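PDB 4NES: UDP-N-acetylglucosamine 2-epimerase from Methanocaldococcus jannaschii, which probably catalyses the reversible epimerisation at C-2 of UDP-N-acetylglucosamine, giving UDP-N-acetylmannosamine, the activated donor of ManNAc residues. Local coordinates for residues I13-R21 / N169-Q177; N42-L51 / I266-F274. All coordinates share one frame; numbering follows the deposited sequence.

Contact 1: residues I13-R21 / N169-Q177. With UDP (uridine-5'-diphosphate), chain C.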
loop_
_atom_site.group_PDB
_atom_site.type_symbol
_atom_site.label_atom_id
_atom_site.label_comp_id
_atom_site.label_asym_id
_atom_site.label_seq_id
_atom_site.Cartn_x
_atom_site.Cartn_y
_atom_site.Cartn_z
ATOM N N ILE A 13 0.125 -12.250 17.713
ATOM C CA ILE A 13 -0.355 -12.336 19.085
ATOM C C ILE A 13 0.849 -12.428 20.024
ATOM O O ILE A 13 0.930 -11.731 21.049
ATOM C CB ILE A 13 -1.288 -13.551 19.275
ATOM C CG1 ILE A 13 -2.525 -13.413 18.385
ATOM C CG2 ILE A 13 -1.695 -13.687 20.729
ATOM C CD1 ILE A 13 -3.263 -14.726 18.143
ATOM N N ILE A 14 1.808 -13.262 19.652
ATOM C CA ILE A 14 3.000 -13.460 20.469
ATOM C C ILE A 14 3.809 -12.162 20.554
ATOM O O ILE A 14 4.189 -11.730 21.652
ATOM C CB ILE A 14 3.847 -14.621 19.894
ATOM C CG1 ILE A 14 3.085 -15.949 20.025
ATOM C CG2 ILE A 14 5.217 -14.676 20.560
ATOM C CD1 ILE A 14 3.660 -17.053 19.177
ATOM N N LYS A 15 4.043 -11.517 19.415
ATOM C CA LYS A 15 4.880 -10.324 19.395
ATOM C C LYS A 15 4.209 -9.072 19.953
ATOM O O LYS A 15 4.888 -8.116 20.327
ATOM C CB LYS A 15 5.446 -10.090 17.986
ATOM C CG LYS A 15 6.629 -10.998 17.719
ATOM C CD LYS A 15 7.093 -10.951 16.266
ATOM C CE LYS A 15 8.439 -11.646 16.092
ATOM N NZ LYS A 15 8.865 -11.718 14.652
ATOM N N LEU A 16 2.883 -9.074 20.018
ATOM C CA LEU A 16 2.158 -7.974 20.656
ATOM C C LEU A 16 1.987 -8.188 22.151
ATOM O O LEU A 16 1.696 -7.235 22.878
ATOM C CB LEU A 16 0.782 -7.758 20.014
ATOM C CG LEU A 16 0.856 -7.064 18.655
ATOM C CD1 LEU A 16 -0.429 -7.312 17.868
ATOM C CD2 LEU A 16 1.138 -5.560 18.827
ATOM N N SER A 17 2.168 -9.416 22.627
ATOM C CA SER A 17 2.000 -9.686 24.059
ATOM C C SER A 17 2.830 -8.782 24.998
ATOM O O SER A 17 2.307 -8.339 26.029
ATOM C CB SER A 17 2.133 -11.189 24.397
ATOM O OG SER A 17 3.457 -11.690 24.302
ATOM N N PRO A 18 4.096 -8.468 24.645
ATOM C CA PRO A 18 4.825 -7.554 25.536
ATOM C C PRO A 18 4.285 -6.129 25.511
ATOM O O PRO A 18 4.429 -5.403 26.512
ATOM C CB PRO A 18 6.252 -7.586 24.985
ATOM C CG PRO A 18 6.349 -8.916 24.256
ATOM C CD PRO A 18 4.992 -9.093 23.650
ATOM N N ILE A 19 3.695 -5.716 24.392
ATOM C CA ILE A 19 3.062 -4.400 24.317
ATOM C C ILE A 19 1.800 -4.363 25.171
ATOM O O ILE A 19 1.560 -3.402 25.929
ATOM C CB ILE A 19 2.779 -4.017 22.854
ATOM C CG1 ILE A 19 4.109 -3.701 22.173
ATOM C CG2 ILE A 19 1.834 -2.826 22.782
ATOM C CD1 ILE A 19 4.034 -3.677 20.664
ATOM N N ILE A 20 1.014 -5.430 25.096
ATOM C CA ILE A 20 -0.149 -5.580 25.960
ATOM C C ILE A 20 0.254 -5.580 27.438
ATOM O O ILE A 20 -0.390 -4.892 28.247
ATOM C CB ILE A 20 -0.952 -6.843 25.579
ATOM C CG1 ILE A 20 -1.582 -6.632 24.196
ATOM C CG2 ILE A 20 -1.999 -7.184 26.649
ATOM C CD1 ILE A 20 -2.082 -7.892 23.516
ATOM N N ARG A 21 1.320 -6.298 27.799
ATOM C CA ARG A 21 1.805 -6.303 29.192
ATOM C C ARG A 21 2.121 -4.880 29.657
ATOM O O ARG A 21 1.777 -4.467 30.784
ATOM C CB ARG A 21 3.059 -7.172 29.327
ATOM C CG ARG A 21 2.834 -8.688 29.307
ATOM C CD ARG A 21 2.193 -9.199 30.597
ATOM N NE ARG A 21 0.737 -9.109 30.551
ATOM C CZ ARG A 21 -0.049 -10.019 29.981
ATOM N NH1 ARG A 21 0.476 -11.100 29.414
ATOM N NH2 ARG A 21 -1.362 -9.853 29.978
ATOM N N ASN A 169 13.522 -5.925 19.122
ATOM C CA ASN A 169 12.362 -6.712 18.734
ATOM C C ASN A 169 11.643 -7.232 19.966
ATOM O O ASN A 169 12.274 -7.817 20.849
ATOM C CB ASN A 169 12.774 -7.861 17.803
ATOM C CG ASN A 169 11.596 -8.450 17.042
ATOM O OD1 ASN A 169 10.573 -8.814 17.620
ATOM N ND2 ASN A 169 11.721 -8.505 15.718
ATOM N N THR A 170 10.325 -7.018 20.027
ATOM C CA THR A 170 9.522 -7.517 21.155
ATOM C C THR A 170 9.588 -9.040 21.341
ATOM O O THR A 170 9.210 -9.551 22.407
ATOM C CB THR A 170 8.038 -7.119 21.045
ATOM O OG1 THR A 170 7.490 -7.676 19.846
ATOM C CG2 THR A 170 7.862 -5.600 21.029
ATOM N N ILE A 171 10.046 -9.777 20.333
ATOM C CA ILE A 171 10.188 -11.214 20.500
ATOM C C ILE A 171 11.215 -11.538 21.587
ATOM O O ILE A 171 11.104 -12.576 22.254
ATOM C CB ILE A 171 10.537 -11.923 19.173
ATOM C CG1 ILE A 171 10.251 -13.416 19.282
ATOM C CG2 ILE A 171 11.981 -11.653 18.760
ATOM C CD1 ILE A 171 8.797 -13.724 19.524
ATOM N N VAL A 172 12.193 -10.656 21.808
ATOM C CA VAL A 172 13.113 -10.856 22.926
ATOM C C VAL A 172 12.351 -10.795 24.246
ATOM O O VAL A 172 12.506 -11.681 25.085
ATOM C CB VAL A 172 14.275 -9.838 22.943
ATOM C CG1 VAL A 172 15.230 -10.134 24.108
ATOM C CG2 VAL A 172 15.027 -9.878 21.640
ATOM N N ASP A 173 11.533 -9.757 24.429
ATOM C CA ASP A 173 10.687 -9.655 25.620
ATOM C C ASP A 173 9.879 -10.935 25.808
ATOM O O ASP A 173 9.813 -11.487 26.902
ATOM C CB ASP A 173 9.623 -8.549 25.502
ATOM C CG ASP A 173 10.161 -7.186 25.081
ATOM O OD1 ASP A 173 11.172 -7.074 24.368
ATOM O OD2 ASP A 173 9.481 -6.193 25.429
ATOM N N ALA A 174 9.224 -11.385 24.741
ATOM C CA ALA A 174 8.326 -12.532 24.825
ATOM C C ALA A 174 9.076 -13.808 25.204
ATOM O O ALA A 174 8.638 -14.574 26.076
ATOM C CB ALA A 174 7.581 -12.724 23.519
ATOM N N THR A 175 10.218 -14.022 24.566
ATOM C CA THR A 175 10.997 -15.224 24.817
ATOM C C THR A 175 11.539 -15.152 26.245
ATOM O O THR A 175 11.597 -16.168 26.948
ATOM C CB THR A 175 12.125 -15.391 23.762
ATOM O OG1 THR A 175 11.577 -15.249 22.445
ATOM C CG2 THR A 175 12.766 -16.753 23.871
ATOM N N LEU A 176 11.877 -13.942 26.688
ATOM C CA LEU A 176 12.385 -13.689 28.037
ATOM C C LEU A 176 11.308 -13.640 29.132
ATOM O O LEU A 176 11.618 -13.905 30.301
ATOM C CB LEU A 176 13.201 -12.392 28.064
ATOM C CG LEU A 176 14.720 -12.457 27.878
ATOM C CD1 LEU A 176 15.390 -12.746 29.222
ATOM C CD2 LEU A 176 15.129 -13.492 26.837
ATOM N N GLN A 177 10.069 -13.287 28.785
ATOM C CA GLN A 177 8.970 -13.312 29.763
ATOM C C GLN A 177 8.450 -14.749 29.964
ATOM O O GLN A 177 8.004 -15.100 31.060
ATOM C CB GLN A 177 7.839 -12.259 29.473
ATOM C CG GLN A 177 7.117 -12.277 28.074
ATOM C CD GLN A 177 6.114 -11.091 27.788
ATOM O OE1 GLN A 177 5.047 -11.297 27.185
ATOM N NE2 GLN A 177 6.481 -9.879 28.185
HETATM N N1 UDP C . 5.138 -21.058 17.353
HETATM C C2 UDP C . 4.378 -21.644 18.308
HETATM N N3 UDP C . 3.977 -22.924 18.155
HETATM C C4 UDP C . 4.302 -23.660 17.069
HETATM C C5 UDP C . 5.085 -23.087 16.058
HETATM C C6 UDP C . 5.484 -21.757 16.233
HETATM O O2 UDP C . 4.052 -21.016 19.319
HETATM O O4 UDP C . 3.855 -24.973 16.957
HETATM C "C1'" UDP C . 5.567 -19.651 17.440
HETATM C "C2'" UDP C . 6.975 -19.366 17.432
HETATM O "O2'" UDP C . 7.533 -19.586 18.708
HETATM C "C3'" UDP C . 7.033 -17.974 16.967
HETATM C "C4'" UDP C . 5.853 -17.832 16.127
HETATM O "O4'" UDP C . 5.107 -19.018 16.248
HETATM O "O3'" UDP C . 6.985 -17.025 17.997
HETATM C "C5'" UDP C . 6.164 -17.664 14.678
HETATM O "O5'" UDP C . 5.000 -17.660 13.887
HETATM P PA UDP C . 4.972 -18.221 12.406
HETATM O O1A UDP C . 3.633 -18.892 12.189
HETATM O O2A UDP C . 6.136 -19.169 12.209
HETATM O O3A UDP C . 5.030 -16.996 11.414
HETATM P PB UDP C . 6.156 -16.010 10.946
HETATM O O1B UDP C . 7.040 -15.632 12.125
HETATM O O2B UDP C . 6.935 -16.658 9.832
HETATM O O3B UDP C . 5.360 -14.842 10.434
HETATM O O HOH W 1 3.183 -12.222 29.035
#
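Thr170 OG1 donates to Lys15 O at 2.7 Å, meeting a lone pair in the carbonyl plane at a C=O...donor angle of 127°. The oxygen is available because helix 10-23 kinks at Pro18, where the usual bond from Ile19 N is missing. Chi1 of 61° lodges OG1 between the Thr170 backbone N and carbonyl carbon, facing the kink. One residue earlier, Ile14 O is satisfied from within its own helix by Ser17 N and by Ser17 OG at 2.7 Å. The Pro18 ring is a knob in a hole formed by Thr170, Asp173, Ala174 and Gln177, its CG 3.5 Å from Asp173 CB; beyond it, the Asp173 carboxylate accepts from Ser353 N and Gly354 N. The helices cross at 83°. Toward the nucleotide, Ile14 and Ile171 run side by side, CG2 to CD1 3.8 Å, and Ile14 CD1 reaches UDP O3' at 3.5 Å. Lys15 stretches past Ile171 CB, 3.7 Å from its CE, to salt bridges with Glu117 and Glu293. At the more open end a water links Gln177 OE1 (2.8 Å) to Arg21 NH1, which also bonds to Leu51 O. The helix after the interior strand 3-7 and the helix after the edge strand 164-166 are thus joined where proline interrupts the backbone bonding, and a threonine hydroxyl supplies a donor in place of the missing helix bond, which probably satisfies this carbonyl.

Contact 2: residues N42-L51 / I266-F274. With UDP (uridine-5'-diphosphate), chain C.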
loop_
_atom_site.group_PDB
_atom_site.type_symbol
_atom_site.label_atom_id
_atom_site.label_comp_id
_atom_site.label_asym_id
_atom_site.label_seq_id
_atom_site.Cartn_x
_atom_site.Cartn_y
_atom_site.Cartn_z
ATOM N N ASN A 42 -5.495 -23.919 18.023
ATOM C CA ASN A 42 -4.040 -24.002 18.185
ATOM C C ASN A 42 -3.228 -22.943 17.429
ATOM O O ASN A 42 -1.997 -22.954 17.496
ATOM C CB ASN A 42 -3.519 -25.414 17.868
ATOM C CG ASN A 42 -3.869 -25.878 16.464
ATOM O OD1 ASN A 42 -4.196 -25.075 15.589
ATOM N ND2 ASN A 42 -3.790 -27.185 16.241
HETATM N N MSE A 43 -3.913 -22.051 16.702
HETATM C CA MSE A 43 -3.268 -20.926 16.025
HETATM C C MSE A 43 -3.615 -19.590 16.665
HETATM O O MSE A 43 -3.098 -18.547 16.265
HETATM C CB MSE A 43 -3.671 -20.893 14.545
HETATM C CG MSE A 43 -3.209 -22.111 13.758
HETATM SE SE MSE A 43 -1.277 -22.349 13.713
HETATM C CE MSE A 43 -0.810 -20.904 12.516
ATOM N N ASP A 44 -4.491 -19.613 17.662
ATOM C CA ASP A 44 -5.114 -18.377 18.116
ATOM C C ASP A 44 -5.495 -18.400 19.597
ATOM O O ASP A 44 -4.804 -17.798 20.423
ATOM C CB ASP A 44 -6.332 -18.075 17.238
ATOM C CG ASP A 44 -7.138 -16.913 17.745
ATOM O OD1 ASP A 44 -6.541 -15.862 18.052
ATOM O OD2 ASP A 44 -8.373 -17.055 17.848
ATOM N N LYS A 45 -6.575 -19.107 19.921
ATOM C CA LYS A 45 -7.076 -19.221 21.295
ATOM C C LYS A 45 -5.985 -19.616 22.287
ATOM O O LYS A 45 -5.886 -19.028 23.364
ATOM C CB LYS A 45 -8.225 -20.229 21.349
ATOM C CG LYS A 45 -8.836 -20.427 22.722
ATOM C CD LYS A 45 -9.998 -21.409 22.648
ATOM C CE LYS A 45 -10.387 -21.913 24.026
ATOM N NZ LYS A 45 -11.681 -22.649 24.006
ATOM N N ILE A 46 -5.139 -20.573 21.908
ATOM C CA ILE A 46 -4.119 -21.056 22.829
ATOM C C ILE A 46 -3.147 -19.951 23.240
ATOM O O ILE A 46 -2.626 -19.961 24.355
ATOM C CB ILE A 46 -3.382 -22.304 22.266
ATOM C CG1 ILE A 46 -2.519 -22.970 23.344
ATOM C CG2 ILE A 46 -2.546 -21.957 21.036
ATOM C CD1 ILE A 46 -2.118 -24.412 23.008
ATOM N N PHE A 47 -2.916 -18.982 22.359
ATOM C CA PHE A 47 -1.992 -17.905 22.665
ATOM C C PHE A 47 -2.612 -16.868 23.573
ATOM O O PHE A 47 -1.949 -16.352 24.470
ATOM C CB PHE A 47 -1.444 -17.304 21.369
ATOM C CG PHE A 47 -0.707 -18.310 20.557
ATOM C CD1 PHE A 47 0.557 -18.731 20.958
ATOM C CD2 PHE A 47 -1.304 -18.921 19.464
ATOM C CE1 PHE A 47 1.234 -19.702 20.249
ATOM C CE2 PHE A 47 -0.634 -19.890 18.757
ATOM C CZ PHE A 47 0.637 -20.288 19.157
ATOM N N PHE A 48 -3.888 -16.570 23.355
ATOM C CA PHE A 48 -4.595 -15.695 24.275
ATOM C C PHE A 48 -4.609 -16.294 25.677
ATOM O O PHE A 48 -4.481 -15.570 26.662
ATOM C CB PHE A 48 -6.010 -15.398 23.774
ATOM C CG PHE A 48 -6.063 -14.274 22.779
ATOM C CD1 PHE A 48 -5.760 -14.491 21.445
ATOM C CD2 PHE A 48 -6.387 -12.988 23.188
ATOM C CE1 PHE A 48 -5.796 -13.446 20.532
ATOM C CE2 PHE A 48 -6.428 -11.935 22.273
ATOM C CZ PHE A 48 -6.132 -12.171 20.944
ATOM N N GLU A 49 -4.754 -17.614 25.763
ATOM C CA GLU A 49 -4.750 -18.290 27.057
ATOM C C GLU A 49 -3.366 -18.319 27.711
ATOM O O GLU A 49 -3.201 -17.892 28.857
ATOM C CB GLU A 49 -5.292 -19.714 26.922
ATOM C CG GLU A 49 -5.316 -20.495 28.232
ATOM C CD GLU A 49 -6.242 -19.875 29.258
ATOM O OE1 GLU A 49 -7.183 -19.155 28.859
ATOM O OE2 GLU A 49 -6.036 -20.105 30.472
ATOM N N GLU A 50 -2.372 -18.840 27.001
ATOM C CA GLU A 50 -1.060 -19.018 27.610
ATOM C C GLU A 50 -0.389 -17.689 27.928
ATOM O O GLU A 50 0.390 -17.598 28.871
ATOM C CB GLU A 50 -0.143 -19.869 26.718
ATOM C CG GLU A 50 -0.569 -21.327 26.586
ATOM C CD GLU A 50 0.482 -22.202 25.917
ATOM O OE1 GLU A 50 1.481 -21.668 25.400
ATOM O OE2 GLU A 50 0.301 -23.437 25.920
ATOM N N LEU A 51 -0.695 -16.661 27.139
ATOM C CA LEU A 51 -0.064 -15.360 27.316
ATOM C C LEU A 51 -0.913 -14.419 28.164
ATOM O O LEU A 51 -0.563 -13.249 28.325
ATOM C CB LEU A 51 0.272 -14.725 25.961
ATOM C CG LEU A 51 1.269 -15.567 25.153
ATOM C CD1 LEU A 51 1.445 -15.023 23.751
ATOM C CD2 LEU A 51 2.609 -15.624 25.860
ATOM N N ILE A 266 3.693 -33.210 14.579
ATOM C CA ILE A 266 2.792 -32.737 15.623
ATOM C C ILE A 266 1.967 -31.567 15.105
ATOM O O ILE A 266 2.433 -30.787 14.264
ATOM C CB ILE A 266 3.545 -32.374 16.940
ATOM C CG1 ILE A 266 4.454 -31.158 16.748
ATOM C CG2 ILE A 266 4.347 -33.571 17.444
ATOM C CD1 ILE A 266 5.128 -30.702 18.038
ATOM N N GLU A 267 0.729 -31.478 15.571
ATOM C CA GLU A 267 -0.109 -30.322 15.305
ATOM C C GLU A 267 0.536 -29.118 15.979
ATOM O O GLU A 267 1.297 -29.278 16.948
ATOM C CB GLU A 267 -1.504 -30.531 15.893
ATOM C CG GLU A 267 -2.226 -31.774 15.423
ATOM C CD GLU A 267 -3.559 -31.952 16.134
ATOM O OE1 GLU A 267 -4.439 -31.075 15.980
ATOM O OE2 GLU A 267 -3.720 -32.961 16.854
ATOM N N PRO A 268 0.235 -27.907 15.485
ATOM C CA PRO A 268 0.752 -26.683 16.099
ATOM C C PRO A 268 0.506 -26.673 17.609
ATOM O O PRO A 268 -0.580 -27.049 18.068
ATOM C CB PRO A 268 -0.059 -25.587 15.406
ATOM C CG PRO A 268 -0.311 -26.142 14.042
ATOM C CD PRO A 268 -0.552 -27.619 14.268
ATOM N N VAL A 269 1.516 -26.254 18.368
ATOM C CA VAL A 269 1.422 -26.220 19.831
ATOM C C VAL A 269 1.479 -24.797 20.370
ATOM O O VAL A 269 1.783 -23.849 19.644
ATOM C CB VAL A 269 2.534 -27.065 20.493
ATOM C CG1 VAL A 269 2.433 -28.518 20.049
ATOM C CG2 VAL A 269 3.909 -26.481 20.168
ATOM N N GLY A 270 1.185 -24.645 21.660
ATOM C CA GLY A 270 1.224 -23.347 22.318
ATOM C C GLY A 270 2.639 -22.807 22.418
ATOM O O GLY A 270 3.614 -23.531 22.182
ATOM N N TYR A 271 2.749 -21.526 22.752
ATOM C CA TYR A 271 4.048 -20.862 22.818
ATOM C C TYR A 271 4.979 -21.468 23.870
ATOM O O TYR A 271 6.171 -21.647 23.628
ATOM C CB TYR A 271 3.852 -19.374 23.084
ATOM C CG TYR A 271 5.085 -18.539 22.858
ATOM C CD1 TYR A 271 5.826 -18.667 21.699
ATOM C CD2 TYR A 271 5.493 -17.601 23.807
ATOM C CE1 TYR A 271 6.949 -17.892 21.480
ATOM C CE2 TYR A 271 6.619 -16.818 23.593
ATOM C CZ TYR A 271 7.341 -16.978 22.423
ATOM O OH TYR A 271 8.459 -16.205 22.196
ATOM N N LEU A 272 4.439 -21.792 25.038
ATOM C CA LEU A 272 5.269 -22.350 26.102
ATOM C C LEU A 272 5.859 -23.691 25.679
ATOM O O LEU A 272 7.055 -23.966 25.868
ATOM C CB LEU A 272 4.460 -22.513 27.390
ATOM C CG LEU A 272 3.851 -21.229 27.935
ATOM C CD1 LEU A 272 3.020 -21.552 29.174
ATOM C CD2 LEU A 272 4.930 -20.214 28.270
ATOM N N GLU A 273 5.006 -24.522 25.098
ATOM C CA GLU A 273 5.422 -25.810 24.583
ATOM C C GLU A 273 6.467 -25.648 23.476
ATOM O O GLU A 273 7.478 -26.357 23.449
ATOM C CB GLU A 273 4.194 -26.572 24.073
ATOM C CG GLU A 273 3.257 -27.051 25.192
ATOM C CD GLU A 273 2.332 -25.970 25.715
ATOM O OE1 GLU A 273 2.195 -24.904 25.073
ATOM O OE2 GLU A 273 1.730 -26.189 26.786
ATOM N N PHE A 274 6.230 -24.707 22.565
ATOM C CA PHE A 274 7.148 -24.540 21.448
ATOM C C PHE A 274 8.506 -24.001 21.890
ATOM O O PHE A 274 9.540 -24.419 21.367
ATOM C CB PHE A 274 6.546 -23.678 20.336
ATOM C CG PHE A 274 7.242 -23.861 19.027
ATOM C CD1 PHE A 274 7.084 -25.039 18.319
ATOM C CD2 PHE A 274 8.092 -22.885 18.528
ATOM C CE1 PHE A 274 7.747 -25.240 17.117
ATOM C CE2 PHE A 274 8.749 -23.081 17.318
ATOM C CZ PHE A 274 8.575 -24.265 16.625
HETATM N N1 UDP C . 5.138 -21.058 17.353
HETATM C C2 UDP C . 4.378 -21.644 18.308
HETATM N N3 UDP C . 3.977 -22.924 18.155
HETATM C C4 UDP C . 4.302 -23.660 17.069
HETATM C C5 UDP C . 5.085 -23.087 16.058
HETATM C C6 UDP C . 5.484 -21.757 16.233
HETATM O O2 UDP C . 4.052 -21.016 19.319
HETATM O O4 UDP C . 3.855 -24.973 16.957
HETATM C "C1'" UDP C . 5.567 -19.651 17.440
HETATM C "C2'" UDP C . 6.975 -19.366 17.432
HETATM O "O2'" UDP C . 7.533 -19.586 18.708
HETATM C "C3'" UDP C . 7.033 -17.974 16.967
HETATM C "C4'" UDP C . 5.853 -17.832 16.127
HETATM O "O4'" UDP C . 5.107 -19.018 16.248
HETATM O "O3'" UDP C . 6.985 -17.025 17.997
HETATM C "C5'" UDP C . 6.164 -17.664 14.678
HETATM O "O5'" UDP C . 5.000 -17.660 13.887
HETATM P PA UDP C . 4.972 -18.221 12.406
HETATM O O1A UDP C . 3.633 -18.892 12.189
HETATM O O2A UDP C . 6.136 -19.169 12.209
HETATM O O3A UDP C . 5.030 -16.996 11.414
HETATM P PB UDP C . 6.156 -16.010 10.946
HETATM O O1B UDP C . 7.040 -15.632 12.125
HETATM O O2B UDP C . 6.935 -16.658 9.832
HETATM O O3B UDP C . 5.360 -14.842 10.434
HETATM O O HOH W 2 0.700 -22.891 17.190
HETATM O O HOH W 3 -4.207 -29.808 18.309
HETATM O O HOH W 4 -4.566 -29.276 14.093
#
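The uracil pocket of this GT-B fold lies at the cleft between its two sheet domains, where the loop after strand 263-266 meets residues 42-51. Val269 holds the base with both backbone polar atoms: its N donates to UDP O4 at 3.0 Å, and its O accepts from UDP N3 at 2.8 Å. A water bridges that same Val269 O to Asn42 O. With CG anti to the backbone N (chi1 -161°), the Phe274 ring lies against one face of the uracil, UDP C5 sitting 3.4 Å above the ring plane and over its centre. Phe47 instead presents its edge, CE1 lying 3.2 Å from UDP O2. If an alanine stood at Phe274, the uracil would probably lose the support on that face and be freer to tilt about its two bonds to Val269. At the start of helix 271-280, Glu50 OE1 accepts from Leu272 N at 3.0 Å, nearly straight at 171°, from the syn side but tilted out of the carboxylate plane. Glu50 OE2 comes to 2.5 Å from Glu273 OE1, while Ile46 CD1 rests on Gly270 CA at 3.6 Å. Met43, a selenomethionine that also touches the bound UDP-N-acetylglucosamine, packs its SE on Pro268 CB. Backbone bonds that read the pyrimidine edge thus combine with a carboxylate at a helix N-terminus, and the closeness of the two acids suggests that one may carry a proton.

How the contacts relate
Contact 1 is the buried one, two helices of the N-terminal half crossing around a proline; contact 2 is only partly buried and spans the cleft, joining a short helix near the first sheet to the loop and helix that follow an edge strand of the second. Apolar packing with one threonine-to-carbonyl bond carries the former, whereas carboxylates, waters and nucleotide bonds dominate the latter. Tyr271 ties them together: Ile14 CG2 packs on its CZ at 3.6 Å, and its OH, bonded to Glu294, probably also bonds to Thr175 OG1. At another junction Ile13 CD1 packs on Asp44 OD1 at 3.5 Å. UDP touches both contacts: Ile14 meets the ribose, while contact 2 meets base and ribose alike.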